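Local coordinates for 70 kDa protein (Xanthomonas sp., PDB 4B2N) that probably cleaves rubber (poly-cis-1,4-isoprene) oxidatively as a dioxygenase, using two covalently bound c-type haems, at residues P17-A22 and L359-A364; G235-L240 and I595-W600; I366-D371 and V396-H401. One frame throughout, in Å; residues are numbered along the deposited sequence. Where two conformers were deposited one is given.

Contact 1. Residues P17-A22 and L359-A364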
loop_
_atom_site.group_PDB
_atom_site.type_symbol
_atom_site.label_atom_id
_atom_site.label_comp_id
_atom_site.label_asym_id
_atom_site.label_seq_id
_atom_site.Cartn_x
_atom_site.Cartn_y
_atom_site.Cartn_z
ATOM N N PRO A 17 -23.028 22.233 8.638
ATOM C CA PRO A 17 -21.982 22.026 9.633
ATOM C C PRO A 17 -20.537 22.117 9.108
ATOM O O PRO A 17 -20.279 21.962 7.902
ATOM C CB PRO A 17 -22.256 20.597 10.141
ATOM C CG PRO A 17 -22.887 19.921 8.967
ATOM C CD PRO A 17 -23.754 20.984 8.336
ATOM N N LEU A 18 -19.613 22.374 10.024
ATOM C CA LEU A 18 -18.179 22.312 9.731
ATOM C C LEU A 18 -17.718 20.846 9.920
ATOM O O LEU A 18 -16.945 20.321 9.122
ATOM C CB LEU A 18 -17.384 23.259 10.666
ATOM C CG LEU A 18 -17.438 24.768 10.425
ATOM C CD1 LEU A 18 -16.873 25.558 11.582
ATOM C CD2 LEU A 18 -16.779 25.195 9.121
ATOM N N LEU A 19 -18.197 20.192 10.968
ATOM C CA LEU A 19 -17.733 18.837 11.290
ATOM C C LEU A 19 -18.584 17.857 10.499
ATOM O O LEU A 19 -19.706 18.174 10.076
ATOM C CB LEU A 19 -17.878 18.579 12.786
ATOM C CG LEU A 19 -17.022 19.496 13.651
ATOM C CD1 LEU A 19 -17.084 19.044 15.109
ATOM C CD2 LEU A 19 -15.576 19.601 13.169
ATOM N N ASP A 20 -18.050 16.675 10.256
ATOM C CA ASP A 20 -18.781 15.669 9.581
ATOM C C ASP A 20 -18.253 14.299 10.038
ATOM O O ASP A 20 -17.610 13.596 9.255
ATOM C CB ASP A 20 -18.485 15.811 8.100
ATOM C CG ASP A 20 -19.240 14.788 7.241
ATOM O OD1 ASP A 20 -20.201 14.195 7.684
ATOM O OD2 ASP A 20 -18.935 14.610 6.084
ATOM N N GLN A 21 -18.537 13.909 11.263
ATOM C CA GLN A 21 -18.072 12.619 11.822
ATOM C C GLN A 21 -18.964 11.490 11.257
ATOM O O GLN A 21 -20.112 11.658 11.152
ATOM C CB GLN A 21 -18.123 12.728 13.351
ATOM C CG GLN A 21 -17.323 13.961 13.824
ATOM C CD GLN A 21 -17.715 14.508 15.218
ATOM O OE1 GLN A 21 -18.586 15.393 15.368
ATOM N NE2 GLN A 21 -17.032 14.008 16.240
ATOM N N ALA A 22 -18.431 10.362 10.772
ATOM C CA ALA A 22 -19.329 9.367 10.121
ATOM C C ALA A 22 -18.785 8.015 10.301
ATOM O O ALA A 22 -17.562 7.835 10.261
ATOM C CB ALA A 22 -19.543 9.648 8.668
ATOM N N LEU A 359 -12.870 23.098 19.622
ATOM C CA LEU A 359 -11.497 23.167 19.157
ATOM C C LEU A 359 -11.444 22.577 17.706
ATOM O O LEU A 359 -10.798 23.140 16.793
ATOM C CB LEU A 359 -10.589 22.413 20.167
ATOM C CG LEU A 359 -9.098 22.366 19.903
ATOM C CD1 LEU A 359 -8.583 23.786 19.679
ATOM C CD2 LEU A 359 -8.301 21.536 20.938
ATOM N N ALA A 360 -12.167 21.476 17.504
ATOM C CA ALA A 360 -12.266 20.818 16.198
ATOM C C ALA A 360 -12.867 21.740 15.118
ATOM O O ALA A 360 -12.461 21.722 13.925
ATOM C CB ALA A 360 -13.054 19.520 16.345
ATOM N N GLU A 361 -13.775 22.619 15.551
ATOM C CA GLU A 361 -14.375 23.561 14.611
ATOM C C GLU A 361 -13.389 24.679 14.263
ATOM O O GLU A 361 -13.385 25.163 13.151
ATOM C CB GLU A 361 -15.712 24.110 15.132
ATOM C CG GLU A 361 -16.793 23.025 15.199
ATOM C CD GLU A 361 -18.196 23.577 15.386
ATOM O OE1 GLU A 361 -18.373 24.819 15.318
ATOM O OE2 GLU A 361 -19.126 22.771 15.596
ATOM N N GLN A 362 -12.585 25.131 15.215
ATOM C CA GLN A 362 -11.508 26.063 14.866
ATOM C C GLN A 362 -10.540 25.388 13.874
ATOM O O GLN A 362 -10.123 25.982 12.880
ATOM C CB GLN A 362 -10.779 26.526 16.124
ATOM C CG GLN A 362 -11.693 27.411 16.976
ATOM C CD GLN A 362 -11.044 27.965 18.222
ATOM O OE1 GLN A 362 -11.482 29.009 18.736
ATOM N NE2 GLN A 362 -10.025 27.293 18.729
ATOM N N GLY A 363 -10.210 24.123 14.155
ATOM C CA GLY A 363 -9.394 23.340 13.232
ATOM C C GLY A 363 -10.039 23.183 11.850
ATOM O O GLY A 363 -9.352 23.192 10.852
ATOM N N ALA A 364 -11.350 23.033 11.807
ATOM C CA ALA A 364 -12.035 22.853 10.562
ATOM C C ALA A 364 -11.843 24.064 9.724
ATOM O O ALA A 364 -11.617 23.981 8.529
ATOM C CB ALA A 364 -13.489 22.587 10.789
HETATM O O HOH W 1 -19.913 21.468 12.955
#
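Leu18 and Leu19 both hold CG anti to the carbonyl carbon (chi1 -74° and -63°), and the two side chains both meet Glu361 and come near Ala364 on helix 357-369. Glu361 has the same first torsion and an extended chain beyond CG, so its methylenes lie against both leucines, with OE1 still near Leu18 CD1. Leu18 sets CB against CB of Ala364 at 4.0 Å, while its CD1 touches Glu361 O at 3.8 Å and also lies near Glu361 CB. Leu19 crosses the Glu361 chain at about a right angle, with Leu19 CG 3.9 Å from Glu361 CG, and its CD2 comes within 4.1 Å of Ala360 CB. Alanine suits positions 360 and 364, one helical turn apart, because a lone methyl lets the loop lie close to the helix. The methylenes of Glu361 serve as apolar surface, while its OE2 turns to water: a bridging water accepts from Leu19 N at 2.9 Å and donates to Glu361 OE2 at 3.0 Å. Tyr658 touches both Leu19 and Ala364, and Leu18 also packs on Arg400 and His401, which places the loop where helices 357-369, 399-402 and 649-660 come together. With no direct hydrogen bond between the segments, the chemistry implies a contact held by apolar packing, the water that links Leu19 N to Glu361 OE2 being the polar bridge across it.

Contact 2. Residues G235-L240 and I595-W600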
loop_
_atom_site.group_PDB
_atom_site.type_symbol
_atom_site.label_atom_id
_atom_site.label_comp_id
_atom_site.label_asym_id
_atom_site.label_seq_id
_atom_site.Cartn_x
_atom_site.Cartn_y
_atom_site.Cartn_z
ATOM N N GLY A 235 14.150 -25.490 -6.881
ATOM C CA GLY A 235 13.575 -24.263 -7.398
ATOM C C GLY A 235 14.330 -22.952 -7.228
ATOM O O GLY A 235 15.242 -22.787 -6.395
ATOM N N ASN A 236 13.937 -22.002 -8.051
ATOM C CA ASN A 236 14.520 -20.705 -7.960
ATOM C C ASN A 236 14.131 -20.001 -6.638
ATOM O O ASN A 236 13.107 -20.338 -6.003
ATOM C CB ASN A 236 14.043 -19.878 -9.167
ATOM C CG ASN A 236 14.847 -20.153 -10.442
ATOM O OD1 ASN A 236 15.501 -21.204 -10.571
ATOM N ND2 ASN A 236 14.804 -19.202 -11.409
ATOM N N LEU A 237 14.906 -18.982 -6.256
ATOM C CA LEU A 237 14.442 -17.943 -5.293
ATOM C C LEU A 237 12.991 -17.469 -5.590
ATOM O O LEU A 237 12.618 -17.385 -6.772
ATOM C CB LEU A 237 15.365 -16.725 -5.395
ATOM C CG LEU A 237 16.402 -16.501 -4.304
ATOM C CD1 LEU A 237 16.866 -17.786 -3.613
ATOM C CD2 LEU A 237 17.560 -15.682 -4.858
ATOM N N LEU A 238 12.202 -17.145 -4.548
ATOM C CA LEU A 238 10.792 -16.720 -4.764
ATOM C C LEU A 238 10.700 -15.243 -4.957
ATOM O O LEU A 238 11.460 -14.521 -4.336
ATOM C CB LEU A 238 9.985 -17.078 -3.560
ATOM C CG LEU A 238 9.971 -18.607 -3.339
ATOM C CD1 LEU A 238 9.182 -18.979 -2.076
ATOM C CD2 LEU A 238 9.479 -19.400 -4.533
ATOM N N PRO A 239 9.796 -14.776 -5.825
ATOM C CA PRO A 239 9.625 -13.325 -5.964
ATOM C C PRO A 239 8.783 -12.841 -4.714
ATOM O O PRO A 239 7.583 -13.000 -4.680
ATOM C CB PRO A 239 8.882 -13.162 -7.269
ATOM C CG PRO A 239 8.215 -14.515 -7.508
ATOM C CD PRO A 239 9.061 -15.569 -6.843
ATOM N N LEU A 240 9.424 -12.334 -3.676
ATOM C CA LEU A 240 8.646 -11.895 -2.509
ATOM C C LEU A 240 9.343 -10.653 -2.003
ATOM O O LEU A 240 10.504 -10.439 -2.306
ATOM C CB LEU A 240 8.484 -12.992 -1.454
ATOM C CG LEU A 240 9.670 -13.240 -0.536
ATOM C CD1 LEU A 240 9.648 -14.495 0.286
ATOM C CD2 LEU A 240 10.778 -13.338 -1.495
ATOM N N ILE A 595 19.893 -4.844 5.320
ATOM C CA ILE A 595 19.283 -3.606 4.865
ATOM C C ILE A 595 19.500 -3.438 3.347
ATOM O O ILE A 595 18.649 -2.883 2.637
ATOM C CB ILE A 595 19.844 -2.389 5.634
ATOM C CG1 ILE A 595 19.408 -2.429 7.084
ATOM C CG2 ILE A 595 19.429 -1.084 4.973
ATOM C CD1 ILE A 595 20.057 -1.327 7.949
ATOM N N LEU A 596 20.642 -3.898 2.865
ATOM C CA LEU A 596 20.989 -3.777 1.464
ATOM C C LEU A 596 20.319 -4.821 0.589
ATOM O O LEU A 596 20.247 -4.633 -0.577
ATOM C CB LEU A 596 22.496 -3.853 1.273
ATOM C CG LEU A 596 23.280 -2.745 1.976
ATOM C CD1 LEU A 596 24.760 -3.049 1.813
ATOM C CD2 LEU A 596 22.953 -1.350 1.426
ATOM N N TYR A 597 19.830 -5.922 1.147
ATOM C CA TYR A 597 19.336 -6.977 0.268
ATOM C C TYR A 597 18.057 -6.633 -0.509
ATOM O O TYR A 597 17.115 -6.074 0.048
ATOM C CB TYR A 597 19.110 -8.253 1.039
ATOM C CG TYR A 597 18.859 -9.457 0.163
ATOM C CD1 TYR A 597 19.914 -10.048 -0.578
ATOM C CD2 TYR A 597 17.564 -10.018 0.060
ATOM C CE1 TYR A 597 19.715 -11.127 -1.378
ATOM C CE2 TYR A 597 17.351 -11.104 -0.758
ATOM C CZ TYR A 597 18.430 -11.665 -1.479
ATOM O OH TYR A 597 18.198 -12.767 -2.234
ATOM N N SER A 598 18.013 -7.060 -1.782
ATOM C CA SER A 598 16.814 -6.916 -2.602
ATOM C C SER A 598 16.498 -8.280 -3.128
ATOM O O SER A 598 17.222 -8.798 -4.003
ATOM C CB SER A 598 17.086 -6.046 -3.782
ATOM O OG SER A 598 15.970 -6.077 -4.679
ATOM N N MET A 599 15.411 -8.863 -2.631
ATOM C CA MET A 599 14.957 -10.153 -3.167
ATOM C C MET A 599 14.625 -9.993 -4.663
ATOM O O MET A 599 14.934 -10.842 -5.453
ATOM C CB MET A 599 13.778 -10.613 -2.360
ATOM C CG MET A 599 13.269 -11.941 -2.781
ATOM S SD MET A 599 14.254 -13.261 -2.113
ATOM C CE MET A 599 13.626 -13.232 -0.472
ATOM N N TRP A 600 13.926 -8.909 -5.038
ATOM C CA TRP A 600 13.539 -8.733 -6.448
ATOM C C TRP A 600 14.739 -8.748 -7.377
ATOM O O TRP A 600 14.706 -9.491 -8.384
ATOM C CB TRP A 600 12.791 -7.427 -6.716
ATOM C CG TRP A 600 11.564 -7.163 -5.847
ATOM C CD1 TRP A 600 11.318 -6.006 -5.118
ATOM C CD2 TRP A 600 10.372 -7.995 -5.681
ATOM N NE1 TRP A 600 10.104 -6.082 -4.475
ATOM C CE2 TRP A 600 9.471 -7.258 -4.797
ATOM C CE3 TRP A 600 9.975 -9.246 -6.137
ATOM C CZ2 TRP A 600 8.260 -7.784 -4.379
ATOM C CZ3 TRP A 600 8.704 -9.721 -5.775
ATOM C CH2 TRP A 600 7.885 -9.041 -4.889
#
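Met599, Leu240 and Trp600 carry most of this contact, in which a helix N-terminus meets an irregular loop. Ser598 is the N-cap of helix 599-607, its OG accepting from the N of Asp601, and Met599 and Trp600 begin the first turn beyond it. The loop passes this end almost perpendicularly, the two short runs lying 87° apart. Met599 turns CB toward the loop, with CG anti to the backbone N (chi1 -178°), and the chain then bends at chi2 and chi3. Its CG lies 3.2 Å from Leu240 O and 3.5 Å from Leu238 O, so that two loop carbonyls converge on this methylene, its C-H bonds slightly polarised by the adjoining sulfur. A flexible, unbranched methionine suits such an uneven surface. The tip of Leu240 is uncertain, since two conformers were deposited and its approach to the methionine methyl is too close to be trusted. Nearby, Leu237 CD2 and Tyr597 OH meet tip to tip at 4.0 Å, the hydroxyl being bonded to Gln613 O. Trp600 offers a broad flat surface to the backbone: Leu240 O stands 3.8 Å above one face, offset toward the rim. Its NE1 is spent on Asp250 O, and Leu254 and Leu257 of helix 253-261 also touch the indole, which lies about 7 Å from a bound haem c. Trp600 CZ3 meets the carbonyl carbon of Pro239, 3.3 Å from Pro239 C, while the proline ring carbon Pro239 CB lies 3.8 Å from Trp600 CZ3, in the indole plane at its edge.

Contact 3. Residues I366-D371 and V396-H401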
loop_
_atom_site.group_PDB
_atom_site.type_symbol
_atom_site.label_atom_id
_atom_site.label_comp_id
_atom_site.label_asym_id
_atom_site.label_seq_id
_atom_site.Cartn_x
_atom_site.Cartn_y
_atom_site.Cartn_z
ATOM N N ILE A 366 -9.344 26.303 10.012
ATOM C CA ILE A 366 -7.973 26.472 9.660
ATOM C C ILE A 366 -7.739 25.537 8.486
ATOM O O ILE A 366 -7.168 25.929 7.467
ATOM C CB ILE A 366 -7.065 26.098 10.836
ATOM C CG1 ILE A 366 -7.142 27.181 11.964
ATOM C CG2 ILE A 366 -5.607 26.037 10.359
ATOM C CD1 ILE A 366 -6.839 26.575 13.336
ATOM N N TYR A 367 -8.205 24.292 8.637
ATOM C CA TYR A 367 -8.008 23.248 7.590
ATOM C C TYR A 367 -8.383 23.813 6.192
ATOM O O TYR A 367 -7.599 23.729 5.226
ATOM C CB TYR A 367 -8.811 21.972 7.945
ATOM C CG TYR A 367 -8.648 20.918 6.830
ATOM C CD1 TYR A 367 -9.388 20.995 5.688
ATOM C CD2 TYR A 367 -7.722 19.896 6.936
ATOM C CE1 TYR A 367 -9.201 20.098 4.639
ATOM C CE2 TYR A 367 -7.537 19.010 5.905
ATOM C CZ TYR A 367 -8.261 19.111 4.780
ATOM O OH TYR A 367 -8.044 18.220 3.766
ATOM N N HIS A 368 -9.571 24.401 6.096
ATOM C CA HIS A 368 -10.132 24.829 4.812
ATOM C C HIS A 368 -9.747 26.253 4.405
ATOM O O HIS A 368 -9.828 26.626 3.218
ATOM C CB HIS A 368 -11.639 24.719 4.911
ATOM C CG HIS A 368 -12.135 23.311 4.989
ATOM N ND1 HIS A 368 -12.282 22.638 6.183
ATOM C CD2 HIS A 368 -12.473 22.422 3.972
ATOM C CE1 HIS A 368 -12.741 21.390 5.907
ATOM N NE2 HIS A 368 -12.874 21.271 4.564
ATOM N N GLU A 369 -9.252 27.059 5.344
ATOM C CA GLU A 369 -9.110 28.465 4.991
ATOM C C GLU A 369 -7.770 29.092 5.223
ATOM O O GLU A 369 -7.500 30.135 4.625
ATOM C CB GLU A 369 -10.202 29.328 5.689
ATOM C CG GLU A 369 -11.631 28.900 5.327
ATOM C CD GLU A 369 -12.718 29.707 6.018
ATOM O OE1 GLU A 369 -12.446 30.835 6.476
ATOM O OE2 GLU A 369 -13.859 29.233 6.099
ATOM N N ARG A 370 -6.940 28.499 6.084
ATOM C CA ARG A 370 -5.679 29.166 6.454
ATOM C C ARG A 370 -4.659 28.973 5.336
ATOM O O ARG A 370 -4.331 27.846 4.973
ATOM C CB ARG A 370 -5.141 28.647 7.795
ATOM C CG ARG A 370 -4.358 29.687 8.632
ATOM C CD ARG A 370 -2.965 29.989 8.122
ATOM N NE ARG A 370 -1.988 30.129 9.223
ATOM C CZ ARG A 370 -0.681 30.322 9.030
ATOM N NH1 ARG A 370 -0.207 30.445 7.792
ATOM N NH2 ARG A 370 0.158 30.419 10.068
ATOM N N ASP A 371 -4.174 30.073 4.767
ATOM C CA ASP A 371 -3.178 29.984 3.715
ATOM C C ASP A 371 -1.829 29.739 4.364
ATOM O O ASP A 371 -1.370 30.550 5.146
ATOM C CB ASP A 371 -3.152 31.265 2.893
ATOM C CG ASP A 371 -2.157 31.218 1.707
ATOM O OD1 ASP A 371 -1.253 30.299 1.565
ATOM O OD2 ASP A 371 -2.292 32.150 0.889
ATOM N N VAL A 396 -11.648 18.730 0.371
ATOM C CA VAL A 396 -12.617 19.449 1.217
ATOM C C VAL A 396 -13.532 18.493 1.995
ATOM O O VAL A 396 -14.229 17.653 1.393
ATOM C CB VAL A 396 -13.518 20.344 0.327
ATOM C CG1 VAL A 396 -14.601 21.014 1.167
ATOM C CG2 VAL A 396 -12.682 21.394 -0.393
ATOM N N TYR A 397 -13.499 18.595 3.336
ATOM C CA TYR A 397 -14.216 17.660 4.191
ATOM C C TYR A 397 -15.479 18.259 4.763
ATOM O O TYR A 397 -16.408 17.536 5.011
ATOM C CB TYR A 397 -13.355 17.122 5.354
ATOM C CG TYR A 397 -12.179 16.326 4.862
ATOM C CD1 TYR A 397 -12.355 15.288 3.972
ATOM C CD2 TYR A 397 -10.894 16.662 5.245
ATOM C CE1 TYR A 397 -11.253 14.585 3.457
ATOM C CE2 TYR A 397 -9.779 16.022 4.728
ATOM C CZ TYR A 397 -9.962 14.965 3.855
ATOM O OH TYR A 397 -8.856 14.333 3.366
ATOM N N SER A 398 -15.460 19.555 5.033
ATOM C CA SER A 398 -16.510 20.246 5.763
ATOM C C SER A 398 -17.723 20.403 4.834
ATOM O O SER A 398 -17.563 20.941 3.696
ATOM C CB SER A 398 -15.959 21.603 6.209
ATOM O OG SER A 398 -16.921 22.627 6.091
ATOM N N PRO A 399 -18.911 19.899 5.266
ATOM C CA PRO A 399 -20.070 20.022 4.375
ATOM C C PRO A 399 -20.334 21.481 3.992
ATOM O O PRO A 399 -20.757 21.772 2.891
ATOM C CB PRO A 399 -21.219 19.493 5.246
ATOM C CG PRO A 399 -20.555 18.502 6.151
ATOM C CD PRO A 399 -19.260 19.197 6.515
ATOM N N ARG A 400 -20.056 22.382 4.922
ATOM C CA ARG A 400 -20.257 23.815 4.653
ATOM C C ARG A 400 -19.372 24.301 3.502
ATOM O O ARG A 400 -19.854 24.956 2.599
ATOM C CB ARG A 400 -20.022 24.636 5.906
ATOM C CG ARG A 400 -20.317 26.121 5.718
ATOM C CD ARG A 400 -19.889 26.984 6.907
ATOM N NE ARG A 400 -20.483 26.542 8.162
ATOM C CZ ARG A 400 -20.192 27.045 9.360
ATOM N NH1 ARG A 400 -19.311 28.043 9.499
ATOM N NH2 ARG A 400 -20.769 26.536 10.433
ATOM N N HIS A 401 -18.091 23.929 3.509
ATOM C CA HIS A 401 -17.211 24.329 2.446
ATOM C C HIS A 401 -17.488 23.519 1.219
ATOM O O HIS A 401 -17.323 24.024 0.106
ATOM C CB HIS A 401 -15.788 24.191 2.914
ATOM C CG HIS A 401 -15.429 25.187 3.975
ATOM N ND1 HIS A 401 -15.760 25.023 5.277
ATOM C CD2 HIS A 401 -14.769 26.390 3.896
ATOM C CE1 HIS A 401 -15.321 26.054 5.987
ATOM N NE2 HIS A 401 -14.743 26.912 5.154
#
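His368 and His401 form a nearly parallel offset stack, their ring centroids 4.6 Å apart and their planes at 15°. The offset places His368 CB over the centre of the His401 ring in a CH-pi contact, 3.8 Å from the centroid. Tyr367 CD1 sits 3.3 Å above the opposite face of His368, sandwiching it. Each imidazole is also gripped in its own plane. His368 NE2 accepts from Tyr397 N at 3.0 Å, the donor 7° out of the ring plane, while His368 ND1 bonds to Ala364 O one turn back, consistent with a neutral, ND1-protonated ring. His401 NE2 donates to Glu369 OE2 at 2.7 Å in a nearly straight bond that uses the anti lone pair, though carboxylate and ring planes stand 57° apart. With Ser398 OG at 2.8 Å from His401 ND1, both ring nitrogens are engaged and the rotation of the imidazole is fixed. The carboxylate would probably favour a positive charge on His401. Histidine suits both places, flat enough to stack and carrying two nitrogens for hydrogen bonds. The tyrosines meet obliquely, Tyr367 CZ lying 3.4 Å from Tyr397 CE2, and Tyr367 OH bonds to Gly395 O. The contact ties the end of helix 357-369 to the start of helix 399-402; Tyr367 touches Cys390 and His394 of the CxxCH haem-binding motif around helix 391-394, and helix 649-660 packs on both tyrosines through Tyr658.

In the fold
Contacts 1 and 3 form one continuous region, their centres about 9 Å apart. Both use helix 357-369, and the loop 17-22 joins 396-401 directly: Pro17 O lies 3.0 Å from Arg400 N, probably a hydrogen bond, and Leu18 CD2 packs 3.6 Å from His401 CE1. Both lie near the second haem c, Tyr367 of contact 3 approaching to about 5 Å and Ala364 of contact 1 lying about 11 Å from it. Contact 2 stands on the opposite side of the chain's centre, about 47 Å from contact 1 and about 46 Å from contact 3 between centres, beside the first haem. Along the sequence, contact 3 is nested within the loop that contact 2 closes.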